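Local coordinates for oxysterol-binding protein homolog 3 (Saccharomyces cerevisiae, PDB 4IC4) that carries lipids in a hydrophobic pocket between membranes in phosphoinositide-coupled transport, through an OSBP-related domain that binds sterols and phospholipids, at residues 72-77 / 117-122; 167-172 / 178-183. All coordinates share one frame; numbering follows the deposited sequence.

Contact 1 (72-77 / 117-122)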
loop_
_atom_site.group_PDB
_atom_site.type_symbol
_atom_site.label_atom_id
_atom_site.label_comp_id
_atom_site.label_asym_id
_atom_site.label_seq_id
_atom_site.Cartn_x
_atom_site.Cartn_y
_atom_site.Cartn_z
ATOM N N LEU A 72 5.573 -1.738 -3.731
ATOM C CA LEU A 72 4.873 -0.697 -4.479
ATOM C C LEU A 72 3.431 -1.141 -4.707
ATOM O O LEU A 72 2.500 -0.339 -4.615
ATOM C CB LEU A 72 5.551 -0.446 -5.827
ATOM C CG LEU A 72 6.971 0.128 -5.786
ATOM C CD1 LEU A 72 7.543 0.169 -7.203
ATOM C CD2 LEU A 72 6.949 1.519 -5.174
ATOM N N GLN A 73 3.249 -2.425 -5.005
ATOM C CA GLN A 73 1.913 -2.961 -5.225
ATOM C C GLN A 73 1.121 -2.987 -3.909
ATOM O O GLN A 73 -0.067 -2.656 -3.886
ATOM C CB GLN A 73 2.015 -4.356 -5.862
ATOM C CG GLN A 73 2.561 -4.275 -7.293
ATOM C CD GLN A 73 2.883 -5.621 -7.909
ATOM O OE1 GLN A 73 3.607 -6.432 -7.329
ATOM N NE2 GLN A 73 2.360 -5.859 -9.110
ATOM N N LEU A 74 1.780 -3.355 -2.812
ATOM C CA LEU A 74 1.117 -3.384 -1.510
ATOM C C LEU A 74 0.573 -2.006 -1.139
ATOM O O LEU A 74 -0.589 -1.866 -0.760
ATOM C CB LEU A 74 2.088 -3.830 -0.413
ATOM C CG LEU A 74 1.547 -3.608 1.006
ATOM C CD1 LEU A 74 0.383 -4.548 1.257
ATOM C CD2 LEU A 74 2.646 -3.839 2.034
ATOM N N ILE A 75 1.414 -0.985 -1.241
ATOM C CA ILE A 75 0.969 0.353 -0.884
ATOM C C ILE A 75 -0.132 0.857 -1.824
ATOM O O ILE A 75 -0.967 1.675 -1.429
ATOM C CB ILE A 75 2.162 1.319 -0.833
ATOM C CG1 ILE A 75 3.123 0.851 0.267
ATOM C CG2 ILE A 75 1.680 2.741 -0.550
ATOM C CD1 ILE A 75 4.390 1.677 0.382
ATOM N N SER A 76 -0.155 0.355 -3.056
ATOM C CA SER A 76 -1.198 0.747 -4.003
ATOM C C SER A 76 -2.569 0.277 -3.531
ATOM O O SER A 76 -3.593 0.780 -3.992
ATOM C CB SER A 76 -0.922 0.167 -5.392
ATOM O OG SER A 76 0.228 0.763 -5.961
ATOM N N GLU A 77 -2.593 -0.696 -2.620
ATOM C CA GLU A 77 -3.860 -1.194 -2.094
ATOM C C GLU A 77 -4.521 -0.123 -1.235
ATOM O O GLU A 77 -5.692 -0.242 -0.862
ATOM C CB GLU A 77 -3.642 -2.484 -1.295
ATOM C CG GLU A 77 -3.184 -3.639 -2.176
ATOM C CD GLU A 77 -2.991 -4.938 -1.420
ATOM O OE1 GLU A 77 -3.996 -5.543 -0.983
ATOM O OE2 GLU A 77 -1.825 -5.349 -1.263
ATOM N N ARG A 117 3.163 -13.553 5.365
ATOM C CA ARG A 117 4.264 -13.216 4.460
ATOM C C ARG A 117 4.339 -11.716 4.190
ATOM O O ARG A 117 3.433 -10.965 4.553
ATOM C CB ARG A 117 4.114 -13.952 3.126
ATOM C CG ARG A 117 4.319 -15.461 3.178
ATOM C CD ARG A 117 3.001 -16.172 2.992
ATOM N NE ARG A 117 3.154 -17.586 2.667
ATOM C CZ ARG A 117 2.134 -18.425 2.530
ATOM N NH1 ARG A 117 0.890 -17.988 2.695
ATOM N NH2 ARG A 117 2.354 -19.697 2.230
ATOM N N LYS A 118 5.424 -11.286 3.545
ATOM C CA LYS A 118 5.635 -9.876 3.222
ATOM C C LYS A 118 5.891 -9.699 1.725
ATOM O O LYS A 118 6.305 -10.632 1.044
ATOM C CB LYS A 118 6.839 -9.332 3.997
ATOM C CG LYS A 118 8.178 -9.878 3.524
ATOM C CD LYS A 118 9.330 -9.315 4.342
ATOM C CE LYS A 118 10.667 -9.832 3.836
ATOM N NZ LYS A 118 10.901 -9.448 2.413
ATOM N N PRO A 119 5.635 -8.497 1.191
ATOM C CA PRO A 119 5.871 -8.274 -0.239
ATOM C C PRO A 119 7.360 -8.255 -0.565
ATOM O O PRO A 119 8.198 -8.102 0.322
ATOM C CB PRO A 119 5.240 -6.902 -0.489
ATOM C CG PRO A 119 4.192 -6.794 0.583
ATOM C CD PRO A 119 4.897 -7.371 1.788
ATOM N N PHE A 120 7.682 -8.429 -1.843
ATOM C CA PHE A 120 9.069 -8.370 -2.292
ATOM C C PHE A 120 9.547 -6.929 -2.165
ATOM O O PHE A 120 8.781 -5.988 -2.412
ATOM C CB PHE A 120 9.180 -8.740 -3.768
ATOM C CG PHE A 120 9.123 -10.212 -4.049
ATOM C CD1 PHE A 120 10.252 -10.881 -4.515
ATOM C CD2 PHE A 120 7.934 -10.917 -3.915
ATOM C CE1 PHE A 120 10.195 -12.230 -4.848
ATOM C CE2 PHE A 120 7.867 -12.266 -4.247
ATOM C CZ PHE A 120 9.002 -12.924 -4.718
ATOM N N ASN A 121 10.809 -6.747 -1.787
ATOM C CA ASN A 121 11.375 -5.407 -1.700
ATOM C C ASN A 121 11.621 -4.942 -3.133
ATOM O O ASN A 121 12.296 -5.617 -3.906
ATOM C CB ASN A 121 12.711 -5.423 -0.953
ATOM C CG ASN A 121 12.557 -5.776 0.505
ATOM O OD1 ASN A 121 11.801 -5.136 1.231
ATOM N ND2 ASN A 121 13.282 -6.798 0.947
ATOM N N PRO A 122 11.064 -3.787 -3.515
ATOM C CA PRO A 122 11.296 -3.327 -4.885
ATOM C C PRO A 122 12.762 -2.952 -5.074
ATOM O O PRO A 122 13.485 -2.710 -4.109
ATOM C CB PRO A 122 10.394 -2.100 -4.999
ATOM C CG PRO A 122 9.331 -2.337 -3.966
ATOM C CD PRO A 122 10.107 -2.915 -2.815
#
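L74 and L72 reach P119 and P122 through different first torsions. In L74, CG stands anti to the backbone N (chi1 168°), which brings CD2 and CB up to the CG corner of the P119 ring; in L72, CG is anti to the carbonyl carbon (chi1 -65°) and lies beside its own backbone N, so that both meet P122. The evidence is a pair of small apolar patches that together bury 166 Å². CD2 of L74 comes within 3.6 Å of CG of P119, and L74 CB follows at 3.8 Å from the same ring carbon, so the proline presents its CG apex to the root and one branch of the leucine. At the other patch the contact is made by the branch point: L72 CG is 3.9 Å from P122 CG, and L72 N lies 3.8 Å from that same carbon.

This is purely van der Waals packing between helix 71-76, itself packed against barrel strands 127-132 and 150-157 of the OSBP-related domain, and the short strand 118-120 with the residues after it. Residues 119 to 122 have broadly polyproline-II-like backbone angles, a conformation that returns to the same side every third residue, and both P119 and P122 accordingly turn toward the helix. K118, which binds phosphatidylinositol 4-phosphate, sits next to P119, but its side chain runs off from the helix. F151 of strand 150-157 touches both L72 and P122, covering that end of the interface on the barrel side.

Within the helix, the carbonyl of L72 is gripped twice by S76: OG bonds L72 O at 2.9 Å and S76 N bonds L72 O at 3.2 Å, the two donors approaching from opposite faces of the carbonyl plane.

Contact 2 (167-172 / 178-183)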
loop_
_atom_site.group_PDB
_atom_site.type_symbol
_atom_site.label_atom_id
_atom_site.label_comp_id
_atom_site.label_asym_id
_atom_site.label_seq_id
_atom_site.Cartn_x
_atom_site.Cartn_y
_atom_site.Cartn_z
ATOM N N THR A 167 8.238 5.770 3.778
ATOM C CA THR A 167 9.311 4.884 4.195
ATOM C C THR A 167 8.743 3.961 5.259
ATOM O O THR A 167 8.418 4.410 6.360
ATOM C CB THR A 167 10.492 5.658 4.812
ATOM O OG1 THR A 167 11.160 6.405 3.790
ATOM C CG2 THR A 167 11.489 4.688 5.455
ATOM N N PRO A 168 8.579 2.668 4.938
ATOM C CA PRO A 168 8.044 1.734 5.933
ATOM C C PRO A 168 9.089 1.564 7.027
ATOM O O PRO A 168 10.288 1.618 6.755
ATOM C CB PRO A 168 7.838 0.451 5.131
ATOM C CG PRO A 168 7.568 0.962 3.737
ATOM C CD PRO A 168 8.599 2.055 3.596
ATOM N N SER A 169 8.643 1.378 8.262
ATOM C CA SER A 169 9.576 1.197 9.365
ATOM C C SER A 169 9.051 0.113 10.287
ATOM O O SER A 169 7.854 -0.173 10.307
ATOM C CB SER A 169 9.757 2.500 10.146
ATOM O OG SER A 169 8.608 2.799 10.914
ATOM N N GLN A 170 9.957 -0.482 11.053
ATOM C CA GLN A 170 9.596 -1.549 11.970
ATOM C C GLN A 170 10.542 -1.597 13.162
ATOM O O GLN A 170 11.736 -1.320 13.036
ATOM C CB GLN A 170 9.634 -2.884 11.232
ATOM C CG GLN A 170 10.925 -3.093 10.458
ATOM C CD GLN A 170 10.894 -4.322 9.576
ATOM O OE1 GLN A 170 11.823 -4.564 8.806
ATOM N NE2 GLN A 170 9.828 -5.107 9.684
ATOM N N LYS A 171 9.993 -1.954 14.317
ATOM C CA LYS A 171 10.763 -2.059 15.550
ATOM C C LYS A 171 10.057 -3.038 16.476
ATOM O O LYS A 171 8.894 -2.836 16.828
ATOM C CB LYS A 171 10.873 -0.692 16.234
ATOM C CG LYS A 171 11.737 0.319 15.493
ATOM C CD LYS A 171 13.189 -0.134 15.431
ATOM C CE LYS A 171 14.037 0.829 14.613
ATOM N NZ LYS A 171 14.018 2.207 15.175
ATOM N N PHE A 172 10.751 -4.104 16.860
ATOM C CA PHE A 172 10.157 -5.092 17.749
ATOM C C PHE A 172 10.118 -4.542 19.170
ATOM O O PHE A 172 11.056 -3.883 19.618
ATOM C CB PHE A 172 10.939 -6.413 17.689
ATOM C CG PHE A 172 12.360 -6.313 18.170
ATOM C CD1 PHE A 172 12.652 -6.290 19.531
ATOM C CD2 PHE A 172 13.410 -6.259 17.260
ATOM C CE1 PHE A 172 13.971 -6.216 19.979
ATOM C CE2 PHE A 172 14.733 -6.185 17.697
ATOM C CZ PHE A 172 15.013 -6.164 19.060
ATOM N N GLU A 178 6.221 -3.396 15.796
ATOM C CA GLU A 178 5.474 -2.210 15.415
ATOM C C GLU A 178 5.758 -1.880 13.959
ATOM O O GLU A 178 6.915 -1.740 13.561
ATOM C CB GLU A 178 5.876 -1.022 16.287
ATOM C CG GLU A 178 5.136 0.259 15.940
ATOM C CD GLU A 178 5.638 1.463 16.711
ATOM O OE1 GLU A 178 5.060 2.557 16.540
ATOM O OE2 GLU A 178 6.609 1.319 17.483
ATOM N N LEU A 179 4.698 -1.762 13.169
ATOM C CA LEU A 179 4.836 -1.436 11.756
ATOM C C LEU A 179 4.281 -0.044 11.505
ATOM O O LEU A 179 3.192 0.299 11.971
ATOM C CB LEU A 179 4.076 -2.443 10.890
ATOM C CG LEU A 179 4.476 -3.917 10.951
ATOM C CD1 LEU A 179 4.110 -4.496 12.301
ATOM C CD2 LEU A 179 3.762 -4.682 9.847
ATOM N N ASN A 180 5.041 0.764 10.774
ATOM C CA ASN A 180 4.611 2.114 10.451
ATOM C C ASN A 180 5.020 2.491 9.043
ATOM O O ASN A 180 5.976 1.950 8.488
ATOM C CB ASN A 180 5.221 3.141 11.412
ATOM C CG ASN A 180 4.675 3.027 12.821
ATOM O OD1 ASN A 180 5.129 2.203 13.610
ATOM N ND2 ASN A 180 3.689 3.855 13.139
ATOM N N ASN A 181 4.266 3.414 8.464
ATOM C CA ASN A 181 4.565 3.946 7.146
ATOM C C ASN A 181 4.843 5.407 7.458
ATOM O O ASN A 181 3.921 6.159 7.782
ATOM C CB ASN A 181 3.361 3.833 6.209
ATOM C CG ASN A 181 3.391 2.577 5.355
ATOM O OD1 ASN A 181 2.407 2.249 4.693
ATOM N ND2 ASN A 181 4.520 1.876 5.354
ATOM N N GLU A 182 6.109 5.802 7.399
ATOM C CA GLU A 182 6.478 7.181 7.688
ATOM C C GLU A 182 6.250 8.026 6.447
ATOM O O GLU A 182 6.833 7.775 5.389
ATOM C CB GLU A 182 7.944 7.265 8.121
ATOM C CG GLU A 182 8.297 6.314 9.257
ATOM C CD GLU A 182 9.731 6.465 9.743
ATOM O OE1 GLU A 182 10.608 6.837 8.936
ATOM O OE2 GLU A 182 9.982 6.191 10.937
ATOM N N GLY A 183 5.399 9.034 6.580
ATOM C CA GLY A 183 5.104 9.893 5.454
ATOM C C GLY A 183 3.662 10.340 5.500
ATOM O O GLY A 183 2.782 9.613 5.970
HETATM O O HOH W 1 7.840 1.311 13.294
#
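T167 to K171 pair with E182 to E178 as the antiparallel arms of a beta hairpin, formed by strands 160-172 and 177-189 of the barrel of the OSBP-related domain. The short axes approach to 4.5 Å, their directions differ by 155°, and 427 Å² is buried. Five successive bridges fix the register: T167 with E182, S169 with N180 and K171 with E178 are hydrogen-bonded pairs, while P168 with N181 and Q170 with L179 are non-hydrogen-bonded. P168, which lacks an N-H, thus occupies a position where none is used across this pair of strands.

Each hydrogen-bonded pair makes two backbone bonds. S169 N to N180 O is the shortest of the six, at 2.7 Å, and P168 CA adds a CA-H...O contact to N180 O.

On the face bearing T167, S169 and E182, the glutamate chain runs extended past the serine, its OE2 lying 3.7 Å from S169 OG; T167 OG1 finds its bond at P149 O. On the other face, CB and CG of P168 lie off the nitrogen end of the N181 amide, CG 3.6 Å from N181 ND2. That ND2 also makes a weak bond to the carbonyl of N180. Q170 points to this face too, and its OE1 accepts from S57 N, next to S58 of the phosphoinositide site.

The S169 hydroxyl is set between its backbone N and carbonyl carbon (chi1 72°), where it donates to a water at 2.9 Å from OG. The water in turn donates to E178 O over 3.2 Å, adding to the bond which that oxygen accepts from K171 N.

How the contacts relate
Along the chain, both segments of contact 1 precede those of contact 2, and all four belong to the OSBP-related domain. The contact centres lie 14 Å apart and their nearest atoms about 5 Å apart, so they are neighbours that do not touch. Strand 150-157 provides a physical bridge: it pairs with strand 160-172 of contact 2, and its F151 packs on L72 and P122 of contact 1 as well as on P168 of contact 2. Contact 1 holds K118 of the phosphoinositide site, and the side chain of Q170 in contact 2 comes within about 7 Å of that of K118, so both contacts lie close to that site.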